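Local coordinates for putative uncharacterized protein (Chaetomium thermophilum, PDB 4XRI) that acts as a flexible, all-helical HEAT-repeat receptor that carries protein cargo into the nucleus and probably binds a small GTPase, at residues A[32-37]-A[43-48]; A[445-450]-A[484-489]; A[617-620]-A[625-628]; A[782-787]-A[823-828]; A[805-810]-A[844-849]. The protein carries 2 engineered substitutions. All blocks are in the same frame, centred on the assembly; numbering follows the deposited sequence.

From the N terminus, contact 1 closes the short turn between helices 24-40 and 42-54 in the importin-beta N-terminal domain. Contact 2 lies on the opposite side of the chain's centre and joins helix 432-449 to helix 477-490 across a 33-residue span that includes helix 455-472. Contact 3 is again local, folding the loop after helix 605-616 back on the first turn of helix 625-640. These three follow one another in series, whereas contacts 4 and 5 cross: segment 805-810 falls between 782-787 and 823-828, and 844-849 comes last. Both use helix 809-825, contact 5 at its N-terminal end and contact 4 at its C-terminal end, with centres about 26 Å apart.

Contact 1 of 5, residues A[32-37]-A[43-48]; sequences QQLTHA and SQYLLT
Y45, A37 and L34 make the corner between two consecutive helices, 24-40 and 42-54, of the importin-beta N-terminal domain, part of the protein's helical-repeat solenoid. The long aromatic side chain of Y45 bridges the gap: its CG is anti to the backbone N (chi1 178°), and in this rotamer the ring meets A37 and L34 of helix 24-40. There A37 CB lies 3.7 Å from Y45 CD1, approaching the ring obliquely. A methyl suits this place because it lets the ring come close to the backbone, and the carbonyl atom L34 O indeed sits 3.5 Å from Y45 CE1. At the far end of the ring, L34 passes at about a right angle, with its CB 3.8 Å from Y45 OH and its CD2 4.1 Å from Y45 CE1. The contact is made by packing, with no hydrogen bond between the segments. Behind it, L34 also touches I15 and S19 of helix 11-19, while Y45 meets A69 of helix 60-72. One turn further along helix 42-54, T48 turns its hydroxyl back to its own helix: T48 OG1 bonds to Q44 O at 2.7 Å, while T48 N reaches the same oxygen from the opposite face of the carbonyl plane.

Contact 2 of 5, residues A[445-450]-A[484-489]; sequences ITEACS and LMNIAE
T446 and E447 face I487 and N486 where helices 445-449 and 484-489 run in roughly the same direction, their short axes 31° apart and 8.7 Å at closest approach. The CA atoms of E447 and N486 are separated by 5.7 Å. T446 and N486 contribute about equally to the interface. T446 CG2 is anti to the backbone N, and from there this methyl presses on the other helix, 3.6 Å from I487 CG1 and 3.8 Å from N486 CB; it also comes 3.6 Å from the backbone atom I487 N. The T446 and I487 side chains cross at about a right angle. Threonine suits this buried place because of its two branches: the methyl packs across on the other helix, while OG1, which also touches I487 CG1, hydrogen-bonds to L442 O in its own helix. Beside this pair the amide of N486 lies against the aliphatic root of E447, with ND2 3.8 Å from E447 CB, a packing contact and not a hydrogen bond. E447 is extended beyond CG and partly exposed. I487 goes on to pack against L462, I463 and L466 of helix 455-472, which lies between the two segments in sequence. I445 turns to helix 409-425, and M485 and A488 to helix 524-539, so helices 409-425, 455-472 and 524-539 pack around the pair in the all-helical superhelix.

Contact 3 of 5, residues A[617-620]-A[625-628]; sequences STCG and VPEG
C619 SG touches V625 CG1 at 3.5 Å, the closest approach between the loop 617-620 and the first turn of helix 625-640. The sulfur also lies 3.9 Å from P626 CG, while C619 CB stands 3.8 Å from the same ring carbon, so the cysteine side chain lies against both residues that start the helix. With SG beside the backbone N (chi1 -70°), the thiol spans valine and proline; small and weakly polar, it suits such an apolar place. V625 offers the methyl that is anti to its own N. Proline fits the opening turn of a helix, where a backbone N-H is not needed as a donor to a preceding turn. Further out, the loop is shaped by T618 OG1 and S617 OG, which bond back to I615 O and Q614 O at the end of helix 605-616. S623 OG is hydrogen-bonded to V625 N, at the start of the next helix. Around the contact, V625 packs against I615 of helix 605-616 and against E580, Q583 and T584 of helix 573-597. P626 reaches L616 and, on helix 665-682, L667.

Contact 4 of 5, residues A[782-787]-A[823-828]; sequences NKTNVL and ADAYPN
T784 and A825 bring the two backbones nearest, CA to CA 6.7 Å, where the short, weakly bonded helix 784-787 meets the C-terminal end of helix 809-825. Both segments lie at helix ends in this helical-repeat solenoid. N782, with its positive phi, is the C-prime residue of a Schellman motif that closes helix 754-780, K783 N reaching back to M778 O; Y826 is the first residue to leave helical geometry after A825. Its CG is anti to the carbonyl carbon, and the phenol reaches across to the other segment. T784 and Y826 slide past each other in opposite directions, T784 CB resting 3.6 Å from Y826 CE1. The threonine's OG1 sits between the backbone N and the carbonyl carbon (chi1 56°), an orientation that carries CG2 to within 3.5 Å of A825 O. The compact, branched residue packs between the two helix ends by its CB and methyl. On the next turn L787 crosses the tyrosine, its CB 3.5 Å from Y826 OH, and this leucine shares I775 of helix 754-780 with A825. Tyrosine suits the buried place because its ring packs while its hydroxyl donates. Y826 also touches Q788 and L831, and K783 NZ forms a salt bridge with E730. Y826 OH donates to T784 O at 2.6 Å, tilted 16° from the carbonyl plane, with a C=O...O angle of 132°; L787 N gives the same oxygen a second, weak bond of 3.2 Å.

Contact 5 of 5, residues A[805-810]-A[844-849]; sequences PNRSEA and IRETRS. With SO4 (sulfate ion), chain E.
R807 NH1 and E846 OE1 meet at 2.7 Å, a salt bridge that links the loop before helix 809-825 with helix 838-849. The oxygen lies at the edge of the guanidinium, near its plane, yet the hydrogen bond within the pair is weak because it is bent (N-H...O 128°). The two flat groups are turned 74° against each other, so a single N and a single O carry the contact. The side chains come from opposite directions: E846 is extended, with CG anti to its backbone N, whereas R807 is bent at chi2 and chi3. NH2 bonds to D804 O as well, holding the guanidinium at a second point. Long, charged residues suit this surface position, where their charged groups meet across the gap between loop and helix. The next residue, S808, occupies the N-cap of helix 809-825: its OG pairs with L811 N and with E765 OE2 of helix 754-780. A sulfate, probably from the crystallisation liquor, sits by this helix start, where E809 N donates to its O1 at 2.6 Å; S808 CA lies 3.2 Å from the same oxygen. The N-H at the helix start and the helix dipole would be expected to attract such an anion. E809 itself sends OE2 to G854 N and T857 OG1, tying the helix start to the beginning of helix 855-872. On helix 838-849, T847 packs on M812 and M816 of helix 809-825, and I844 touches M816 and V868, so helix 838-849 fits against both helices 809-825 and 855-872.

Contact 1 of 5, residues A[32-37]-A[43-48]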
# COMPACT_ATOMS: atom_id res chain seq x y z
N GLN A 32 4.06 -33.39 -7.94
CA GLN A 32 3.49 -33.92 -9.17
C GLN A 32 2.76 -35.23 -8.91
O GLN A 32 1.67 -35.46 -9.43
CB GLN A 32 4.57 -34.13 -10.23
CG GLN A 32 5.07 -32.84 -10.85
CD GLN A 32 3.96 -32.04 -11.48
OE1 GLN A 32 3.36 -32.45 -12.47
NE2 GLN A 32 3.66 -30.88 -10.90
N GLN A 33 3.37 -36.09 -8.10
CA GLN A 33 2.78 -37.38 -7.75
C GLN A 33 1.46 -37.20 -7.01
O GLN A 33 0.50 -37.93 -7.25
CB GLN A 33 3.75 -38.20 -6.89
CG GLN A 33 5.04 -38.56 -7.60
CD GLN A 33 6.04 -39.24 -6.68
OE1 GLN A 33 6.78 -38.58 -5.96
NE2 GLN A 33 6.06 -40.57 -6.72
N LEU A 34 1.42 -36.22 -6.11
CA LEU A 34 0.22 -35.93 -5.34
C LEU A 34 -0.89 -35.38 -6.23
O LEU A 34 -2.04 -35.82 -6.16
CB LEU A 34 0.52 -34.94 -4.22
CG LEU A 34 1.49 -35.43 -3.14
CD1 LEU A 34 1.80 -34.30 -2.17
CD2 LEU A 34 0.92 -36.63 -2.41
N THR A 35 -0.53 -34.41 -7.07
CA THR A 35 -1.48 -33.81 -8.00
C THR A 35 -2.05 -34.85 -8.94
O THR A 35 -3.25 -34.88 -9.21
CB THR A 35 -0.84 -32.68 -8.82
OG1 THR A 35 -0.26 -31.71 -7.93
CG2 THR A 35 -1.87 -32.00 -9.70
N HIS A 36 -1.17 -35.71 -9.45
CA HIS A 36 -1.58 -36.81 -10.31
C HIS A 36 -2.52 -37.76 -9.58
O HIS A 36 -3.51 -38.22 -10.14
CB HIS A 36 -0.36 -37.58 -10.82
CG HIS A 36 -0.69 -38.93 -11.39
ND1 HIS A 36 -0.27 -40.11 -10.81
CD2 HIS A 36 -1.40 -39.28 -12.49
CE1 HIS A 36 -0.71 -41.13 -11.52
NE2 HIS A 36 -1.40 -40.66 -12.55
N ALA A 37 -2.20 -38.04 -8.32
CA ALA A 37 -3.03 -38.90 -7.49
C ALA A 37 -4.42 -38.30 -7.29
O ALA A 37 -5.42 -39.01 -7.30
CB ALA A 37 -2.36 -39.14 -6.15
N SER A 43 -11.18 -39.55 -4.62
CA SER A 43 -11.68 -40.16 -3.39
C SER A 43 -10.60 -40.99 -2.70
O SER A 43 -10.43 -40.90 -1.48
CB SER A 43 -12.90 -41.03 -3.68
OG SER A 43 -13.99 -40.23 -4.11
N GLN A 44 -9.89 -41.79 -3.48
CA GLN A 44 -8.83 -42.64 -2.93
C GLN A 44 -7.68 -41.79 -2.41
O GLN A 44 -7.02 -42.15 -1.43
CB GLN A 44 -8.33 -43.62 -3.99
CG GLN A 44 -7.87 -44.95 -3.43
CD GLN A 44 -8.99 -45.73 -2.76
OE1 GLN A 44 -10.17 -45.52 -3.05
NE2 GLN A 44 -8.62 -46.63 -1.86
N TYR A 45 -7.46 -40.66 -3.07
CA TYR A 45 -6.47 -39.68 -2.64
C TYR A 45 -6.83 -39.16 -1.25
O TYR A 45 -5.98 -39.05 -0.37
CB TYR A 45 -6.38 -38.53 -3.65
CG TYR A 45 -5.42 -37.42 -3.30
CD1 TYR A 45 -4.05 -37.65 -3.24
CD2 TYR A 45 -5.88 -36.13 -3.06
CE1 TYR A 45 -3.17 -36.62 -2.93
CE2 TYR A 45 -5.01 -35.10 -2.75
CZ TYR A 45 -3.65 -35.35 -2.69
OH TYR A 45 -2.78 -34.33 -2.38
N LEU A 46 -8.11 -38.85 -1.06
CA LEU A 46 -8.61 -38.36 0.22
C LEU A 46 -8.45 -39.40 1.31
O LEU A 46 -7.97 -39.10 2.41
CB LEU A 46 -10.08 -37.94 0.11
CG LEU A 46 -10.40 -36.79 -0.85
CD1 LEU A 46 -11.84 -36.33 -0.65
CD2 LEU A 46 -9.43 -35.65 -0.67
N LEU A 47 -8.87 -40.63 1.02
CA LEU A 47 -8.78 -41.73 1.97
C LEU A 47 -7.35 -41.99 2.40
O LEU A 47 -7.06 -42.10 3.60
CB LEU A 47 -9.36 -43.01 1.36
CG LEU A 47 -10.89 -43.11 1.39
CD1 LEU A 47 -11.36 -44.35 0.66
CD2 LEU A 47 -11.36 -43.12 2.83
N THR A 48 -6.45 -42.09 1.42
CA THR A 48 -5.04 -42.33 1.68
C THR A 48 -4.46 -41.28 2.63
O THR A 48 -3.77 -41.61 3.60
CB THR A 48 -4.22 -42.33 0.38
OG1 THR A 48 -4.74 -43.32 -0.52
CG2 THR A 48 -2.75 -42.63 0.67

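Contact 2 of 5, residues A[445-450]-A[484-489]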
# COMPACT_ATOMS: atom_id res chain seq x y z
N ILE A 445 13.45 15.96 11.41
CA ILE A 445 13.38 17.36 11.81
C ILE A 445 13.15 18.28 10.62
O ILE A 445 12.24 19.12 10.65
CB ILE A 445 14.67 17.79 12.54
CG1 ILE A 445 14.67 17.23 13.97
CG2 ILE A 445 14.79 19.30 12.58
CD1 ILE A 445 15.83 17.70 14.79
N THR A 446 13.96 18.13 9.59
CA THR A 446 13.82 18.92 8.37
C THR A 446 12.43 18.75 7.77
O THR A 446 11.78 19.72 7.38
CB THR A 446 14.87 18.52 7.31
OG1 THR A 446 16.18 18.76 7.82
CG2 THR A 446 14.67 19.33 6.04
N GLU A 447 11.98 17.50 7.71
CA GLU A 447 10.69 17.15 7.11
C GLU A 447 9.52 17.82 7.83
O GLU A 447 8.63 18.38 7.20
CB GLU A 447 10.51 15.64 7.11
CG GLU A 447 9.22 15.16 6.47
CD GLU A 447 9.09 13.65 6.52
OE1 GLU A 447 8.80 13.03 5.47
OE2 GLU A 447 9.27 13.07 7.62
N ALA A 448 9.55 17.75 9.16
CA ALA A 448 8.43 18.23 9.96
C ALA A 448 8.56 19.71 10.33
O ALA A 448 7.55 20.41 10.44
CB ALA A 448 8.30 17.39 11.22
N CYS A 449 9.79 20.18 10.52
CA CYS A 449 10.00 21.53 11.03
C CYS A 449 11.14 22.27 10.36
O CYS A 449 11.99 22.85 11.04
CB CYS A 449 10.25 21.48 12.54
SG CYS A 449 8.99 20.60 13.50
N SER A 450 11.17 22.27 9.03
CA SER A 450 12.20 23.00 8.29
C SER A 450 12.16 24.48 8.61
O SER A 450 13.18 25.17 8.58
CB SER A 450 12.03 22.78 6.78
OG SER A 450 10.68 22.95 6.39
N LEU A 484 19.00 14.62 3.26
CA LEU A 484 19.42 15.54 2.20
C LEU A 484 18.29 15.86 1.21
O LEU A 484 18.14 17.00 0.77
CB LEU A 484 20.62 14.98 1.45
CG LEU A 484 21.96 15.08 2.18
CD1 LEU A 484 23.06 14.42 1.37
CD2 LEU A 484 22.29 16.53 2.44
N MET A 485 17.52 14.83 0.87
CA MET A 485 16.37 14.99 -0.02
C MET A 485 15.32 15.91 0.59
O MET A 485 14.80 16.81 -0.08
CB MET A 485 15.74 13.64 -0.35
CG MET A 485 16.48 12.84 -1.41
SD MET A 485 15.48 11.49 -2.05
CE MET A 485 15.25 10.51 -0.56
N ASN A 486 15.01 15.68 1.87
CA ASN A 486 14.10 16.53 2.63
C ASN A 486 14.51 18.00 2.57
O ASN A 486 13.68 18.87 2.31
CB ASN A 486 14.03 16.08 4.09
CG ASN A 486 13.16 14.86 4.28
OD1 ASN A 486 12.21 14.63 3.53
ND2 ASN A 486 13.47 14.06 5.30
N ILE A 487 15.79 18.25 2.80
CA ILE A 487 16.35 19.60 2.78
C ILE A 487 16.19 20.27 1.42
O ILE A 487 15.79 21.43 1.32
CB ILE A 487 17.84 19.58 3.16
CG1 ILE A 487 17.99 19.17 4.62
CG2 ILE A 487 18.48 20.93 2.91
CD1 ILE A 487 19.40 18.76 4.98
N ALA A 488 16.51 19.52 0.36
CA ALA A 488 16.37 20.01 -1.00
C ALA A 488 14.91 20.37 -1.30
O ALA A 488 14.63 21.34 -1.99
CB ALA A 488 16.88 18.98 -2.00
N GLU A 489 13.99 19.56 -0.77
CA GLU A 489 12.57 19.80 -0.95
C GLU A 489 12.08 21.02 -0.18
O GLU A 489 11.24 21.78 -0.67
CB GLU A 489 11.76 18.57 -0.53
CG GLU A 489 11.88 17.38 -1.47
CD GLU A 489 11.23 16.13 -0.91
OE1 GLU A 489 10.64 16.20 0.19
OE2 GLU A 489 11.33 15.07 -1.56

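Contact 3 of 5, residues A[617-620]-A[625-628]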
# COMPACT_ATOMS: atom_id res chain seq x y z
N SER A 617 16.63 -0.75 -27.25
CA SER A 617 16.85 -1.86 -28.18
C SER A 617 17.53 -3.06 -27.52
O SER A 617 17.52 -4.16 -28.06
CB SER A 617 17.68 -1.40 -29.38
OG SER A 617 18.98 -1.03 -28.98
N THR A 618 18.11 -2.84 -26.34
CA THR A 618 18.81 -3.90 -25.63
C THR A 618 18.10 -4.32 -24.36
O THR A 618 18.61 -5.15 -23.61
CB THR A 618 20.24 -3.48 -25.28
OG1 THR A 618 20.20 -2.30 -24.47
CG2 THR A 618 21.00 -3.19 -26.53
N CYS A 619 16.93 -3.75 -24.11
CA CYS A 619 16.14 -4.13 -22.95
C CYS A 619 15.40 -5.42 -23.24
O CYS A 619 15.38 -5.89 -24.37
CB CYS A 619 15.16 -3.03 -22.57
SG CYS A 619 15.96 -1.59 -21.87
N GLY A 620 14.78 -5.99 -22.20
CA GLY A 620 14.03 -7.22 -22.35
C GLY A 620 13.64 -7.84 -21.02
O GLY A 620 14.38 -7.77 -20.05
N VAL A 625 14.02 -0.59 -16.57
CA VAL A 625 14.72 0.33 -17.47
C VAL A 625 13.85 0.96 -18.57
O VAL A 625 13.92 2.16 -18.79
CB VAL A 625 15.93 -0.36 -18.13
CG1 VAL A 625 16.58 0.56 -19.15
CG2 VAL A 625 16.94 -0.78 -17.07
N PRO A 626 13.04 0.14 -19.29
CA PRO A 626 12.26 0.78 -20.36
C PRO A 626 11.31 1.86 -19.83
O PRO A 626 11.08 2.86 -20.51
CB PRO A 626 11.46 -0.38 -20.96
CG PRO A 626 12.23 -1.60 -20.62
CD PRO A 626 12.83 -1.32 -19.27
N GLU A 627 10.79 1.65 -18.63
CA GLU A 627 9.87 2.60 -18.02
C GLU A 627 10.58 3.91 -17.68
O GLU A 627 10.02 4.99 -17.85
CB GLU A 627 9.24 2.00 -16.77
CG GLU A 627 8.15 2.84 -16.14
CD GLU A 627 7.25 2.04 -15.22
OE1 GLU A 627 6.49 2.65 -14.44
OE2 GLU A 627 7.32 0.79 -15.27
N GLY A 628 11.82 3.80 -17.20
CA GLY A 628 12.62 4.96 -16.89
C GLY A 628 13.00 5.73 -18.14
O GLY A 628 13.00 6.96 -18.15

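Contact 4 of 5, residues A[782-787]-A[823-828]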
# COMPACT_ATOMS: atom_id res chain seq x y z
N ASN A 782 -16.20 22.78 -36.97
CA ASN A 782 -17.58 23.05 -37.37
C ASN A 782 -18.33 21.77 -37.72
O ASN A 782 -19.02 21.71 -38.74
CB ASN A 782 -17.61 24.02 -38.55
CG ASN A 782 -17.01 25.37 -38.20
OD1 ASN A 782 -16.10 25.85 -38.88
ND2 ASN A 782 -17.51 25.98 -37.14
N LYS A 783 -18.19 20.76 -36.87
CA LYS A 783 -18.88 19.49 -37.07
C LYS A 783 -19.75 19.15 -35.87
O LYS A 783 -19.80 18.01 -35.45
CB LYS A 783 -17.87 18.36 -37.30
CG LYS A 783 -16.96 18.53 -38.50
CD LYS A 783 -16.07 17.30 -38.68
CE LYS A 783 -15.14 17.45 -39.87
NZ LYS A 783 -14.38 16.21 -40.17
N THR A 784 -20.43 20.14 -35.31
CA THR A 784 -21.25 19.88 -34.13
C THR A 784 -22.51 19.10 -34.51
O THR A 784 -23.13 18.45 -33.67
CB THR A 784 -21.66 21.17 -33.40
OG1 THR A 784 -22.32 22.05 -34.31
CG2 THR A 784 -20.43 21.86 -32.83
N ASN A 785 -22.87 19.16 -35.79
CA ASN A 785 -24.00 18.39 -36.30
C ASN A 785 -23.78 16.89 -36.14
O ASN A 785 -24.69 16.16 -35.75
CB ASN A 785 -24.25 18.74 -37.77
CG ASN A 785 -23.00 18.67 -38.61
OD1 ASN A 785 -22.10 17.87 -38.35
ND2 ASN A 785 -22.92 19.52 -39.63
N VAL A 786 -22.57 16.44 -36.43
CA VAL A 786 -22.28 15.01 -36.36
C VAL A 786 -22.09 14.56 -34.91
O VAL A 786 -22.20 13.37 -34.59
CB VAL A 786 -21.03 14.65 -37.20
CG1 VAL A 786 -19.78 15.25 -36.62
CG2 VAL A 786 -20.88 13.18 -37.26
N LEU A 787 -21.84 15.51 -34.02
CA LEU A 787 -21.68 15.20 -32.60
C LEU A 787 -23.03 15.14 -31.90
O LEU A 787 -23.21 14.37 -30.94
CB LEU A 787 -20.79 16.24 -31.93
CG LEU A 787 -20.68 16.16 -30.40
CD1 LEU A 787 -20.00 14.88 -29.96
CD2 LEU A 787 -19.96 17.38 -29.85
N ALA A 823 -21.87 23.93 -23.82
CA ALA A 823 -22.50 25.24 -23.94
C ALA A 823 -21.90 26.02 -25.11
O ALA A 823 -22.62 26.61 -25.92
CB ALA A 823 -22.35 26.03 -22.66
N ASP A 824 -20.57 26.00 -25.18
CA ASP A 824 -19.85 26.64 -26.27
C ASP A 824 -20.18 26.01 -27.62
O ASP A 824 -20.40 26.70 -28.60
CB ASP A 824 -18.34 26.57 -26.02
CG ASP A 824 -17.77 27.88 -25.53
OD1 ASP A 824 -17.08 27.87 -24.49
OD2 ASP A 824 -18.01 28.91 -26.18
N ALA A 825 -20.22 24.68 -27.64
CA ALA A 825 -20.41 23.93 -28.88
C ALA A 825 -21.81 24.12 -29.45
O ALA A 825 -22.01 24.06 -30.67
CB ALA A 825 -20.13 22.46 -28.66
N TYR A 826 -22.78 24.34 -28.58
CA TYR A 826 -24.15 24.59 -29.01
C TYR A 826 -24.69 25.85 -28.35
O TYR A 826 -25.40 25.78 -27.35
CB TYR A 826 -25.04 23.39 -28.70
CG TYR A 826 -24.57 22.11 -29.35
CD1 TYR A 826 -24.91 21.80 -30.66
CD2 TYR A 826 -23.76 21.22 -28.65
CE1 TYR A 826 -24.47 20.64 -31.25
CE2 TYR A 826 -23.32 20.06 -29.24
CZ TYR A 826 -23.67 19.77 -30.54
OH TYR A 826 -23.23 18.60 -31.12
N PRO A 827 -24.33 27.02 -28.90
CA PRO A 827 -24.73 28.32 -28.36
C PRO A 827 -26.18 28.64 -28.71
O PRO A 827 -26.90 27.74 -29.13
CB PRO A 827 -23.77 29.29 -29.04
CG PRO A 827 -23.51 28.65 -30.37
CD PRO A 827 -23.53 27.16 -30.14
N ASN A 828 -26.57 29.90 -28.55
CA ASN A 828 -27.95 30.37 -28.75
C ASN A 828 -29.01 29.36 -28.29
O ASN A 828 -29.97 29.09 -29.01
CB ASN A 828 -28.19 30.75 -30.21
CG ASN A 828 -27.48 32.02 -30.62
OD1 ASN A 828 -27.15 32.86 -29.78
ND2 ASN A 828 -27.23 32.17 -31.92

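Contact 5 of 5, residues A[805-810]-A[844-849]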
# COMPACT_ATOMS: atom_id res chain seq x y z
N PRO A 805 -22.47 9.55 -4.89
CA PRO A 805 -21.67 10.18 -3.83
C PRO A 805 -20.20 9.77 -3.88
O PRO A 805 -19.38 10.37 -3.19
CB PRO A 805 -22.34 9.68 -2.55
CG PRO A 805 -23.02 8.41 -2.94
CD PRO A 805 -23.49 8.64 -4.35
N ASN A 806 -19.89 8.74 -4.66
CA ASN A 806 -18.51 8.35 -4.90
C ASN A 806 -17.93 9.13 -6.07
O ASN A 806 -18.39 9.00 -7.20
CB ASN A 806 -18.40 6.85 -5.15
CG ASN A 806 -18.84 6.03 -3.96
OD1 ASN A 806 -18.49 6.33 -2.82
ND2 ASN A 806 -19.61 4.98 -4.21
N ARG A 807 -16.91 9.95 -5.80
CA ARG A 807 -16.35 10.82 -6.82
C ARG A 807 -14.94 11.28 -6.46
O ARG A 807 -14.47 11.06 -5.35
CB ARG A 807 -17.25 12.03 -7.04
CG ARG A 807 -17.73 12.68 -5.75
CD ARG A 807 -19.25 12.62 -5.63
NE ARG A 807 -19.88 13.88 -6.00
CZ ARG A 807 -21.05 13.98 -6.62
NH1 ARG A 807 -21.55 15.17 -6.92
NH2 ARG A 807 -21.72 12.89 -6.95
N SER A 808 -14.28 11.92 -7.42
CA SER A 808 -13.00 12.56 -7.18
C SER A 808 -13.08 14.01 -7.61
O SER A 808 -13.99 14.40 -8.34
CB SER A 808 -11.88 11.84 -7.93
OG SER A 808 -12.02 11.99 -9.33
N GLU A 809 -12.13 14.82 -7.16
CA GLU A 809 -12.08 16.22 -7.56
C GLU A 809 -11.89 16.34 -9.07
O GLU A 809 -12.53 17.16 -9.73
CB GLU A 809 -10.97 16.97 -6.83
CG GLU A 809 -10.68 18.34 -7.41
CD GLU A 809 -9.90 19.23 -6.47
OE1 GLU A 809 -9.67 18.82 -5.31
OE2 GLU A 809 -9.51 20.34 -6.88
N ALA A 810 -11.00 15.51 -9.61
CA ALA A 810 -10.71 15.50 -11.04
C ALA A 810 -11.95 15.18 -11.87
O ALA A 810 -12.16 15.76 -12.93
CB ALA A 810 -9.61 14.49 -11.34
N ILE A 844 -23.23 21.82 -10.35
CA ILE A 844 -22.27 22.91 -10.48
C ILE A 844 -22.10 23.66 -9.17
O ILE A 844 -20.98 23.93 -8.74
CB ILE A 844 -22.71 23.90 -11.57
CG1 ILE A 844 -22.87 23.17 -12.90
CG2 ILE A 844 -21.70 25.03 -11.69
CD1 ILE A 844 -23.37 24.06 -13.99
N ARG A 845 -23.22 23.99 -8.54
CA ARG A 845 -23.20 24.73 -7.28
C ARG A 845 -22.44 23.96 -6.20
O ARG A 845 -21.67 24.54 -5.45
CB ARG A 845 -24.62 25.02 -6.80
CG ARG A 845 -24.67 25.83 -5.52
CD ARG A 845 -26.01 25.71 -4.83
NE ARG A 845 -25.91 26.04 -3.41
CZ ARG A 845 -25.47 25.19 -2.48
NH1 ARG A 845 -25.41 25.57 -1.21
NH2 ARG A 845 -25.09 23.96 -2.82
N GLU A 846 -22.66 22.65 -6.15
CA GLU A 846 -21.94 21.80 -5.20
C GLU A 846 -20.44 21.83 -5.46
O GLU A 846 -19.63 21.85 -4.54
CB GLU A 846 -22.44 20.36 -5.26
CG GLU A 846 -21.71 19.42 -4.31
CD GLU A 846 -21.91 17.96 -4.66
OE1 GLU A 846 -21.72 17.60 -5.85
OE2 GLU A 846 -22.25 17.17 -3.76
N THR A 847 -20.08 21.85 -6.74
CA THR A 847 -18.69 21.81 -7.15
C THR A 847 -17.98 23.12 -6.83
O THR A 847 -16.84 23.12 -6.37
CB THR A 847 -18.55 21.51 -8.65
OG1 THR A 847 -19.47 20.47 -9.03
CG2 THR A 847 -17.13 21.08 -8.98
N ARG A 848 -18.65 24.23 -7.08
CA ARG A 848 -18.04 25.53 -6.85
C ARG A 848 -17.98 25.86 -5.36
O ARG A 848 -17.12 26.62 -4.92
CB ARG A 848 -18.79 26.64 -7.61
CG ARG A 848 -20.23 26.89 -7.17
CD ARG A 848 -20.83 28.05 -7.97
NE ARG A 848 -22.15 28.45 -7.49
CZ ARG A 848 -23.28 28.28 -8.17
NH1 ARG A 848 -23.26 27.70 -9.36
NH2 ARG A 848 -24.43 28.68 -7.65
N SER A 849 -18.87 25.25 -4.58
CA SER A 849 -18.98 25.58 -3.16
C SER A 849 -18.15 24.67 -2.26
O SER A 849 -18.09 24.89 -1.05
CB SER A 849 -20.45 25.53 -2.73
OG SER A 849 -21.21 26.52 -3.39
S SO4 E . -9.91 13.43 -4.44
O1 SO4 E . -11.20 13.93 -4.88
O2 SO4 E . -8.85 14.25 -5.01
O3 SO4 E . -9.74 12.05 -4.88
O4 SO4 E . -9.85 13.49 -2.98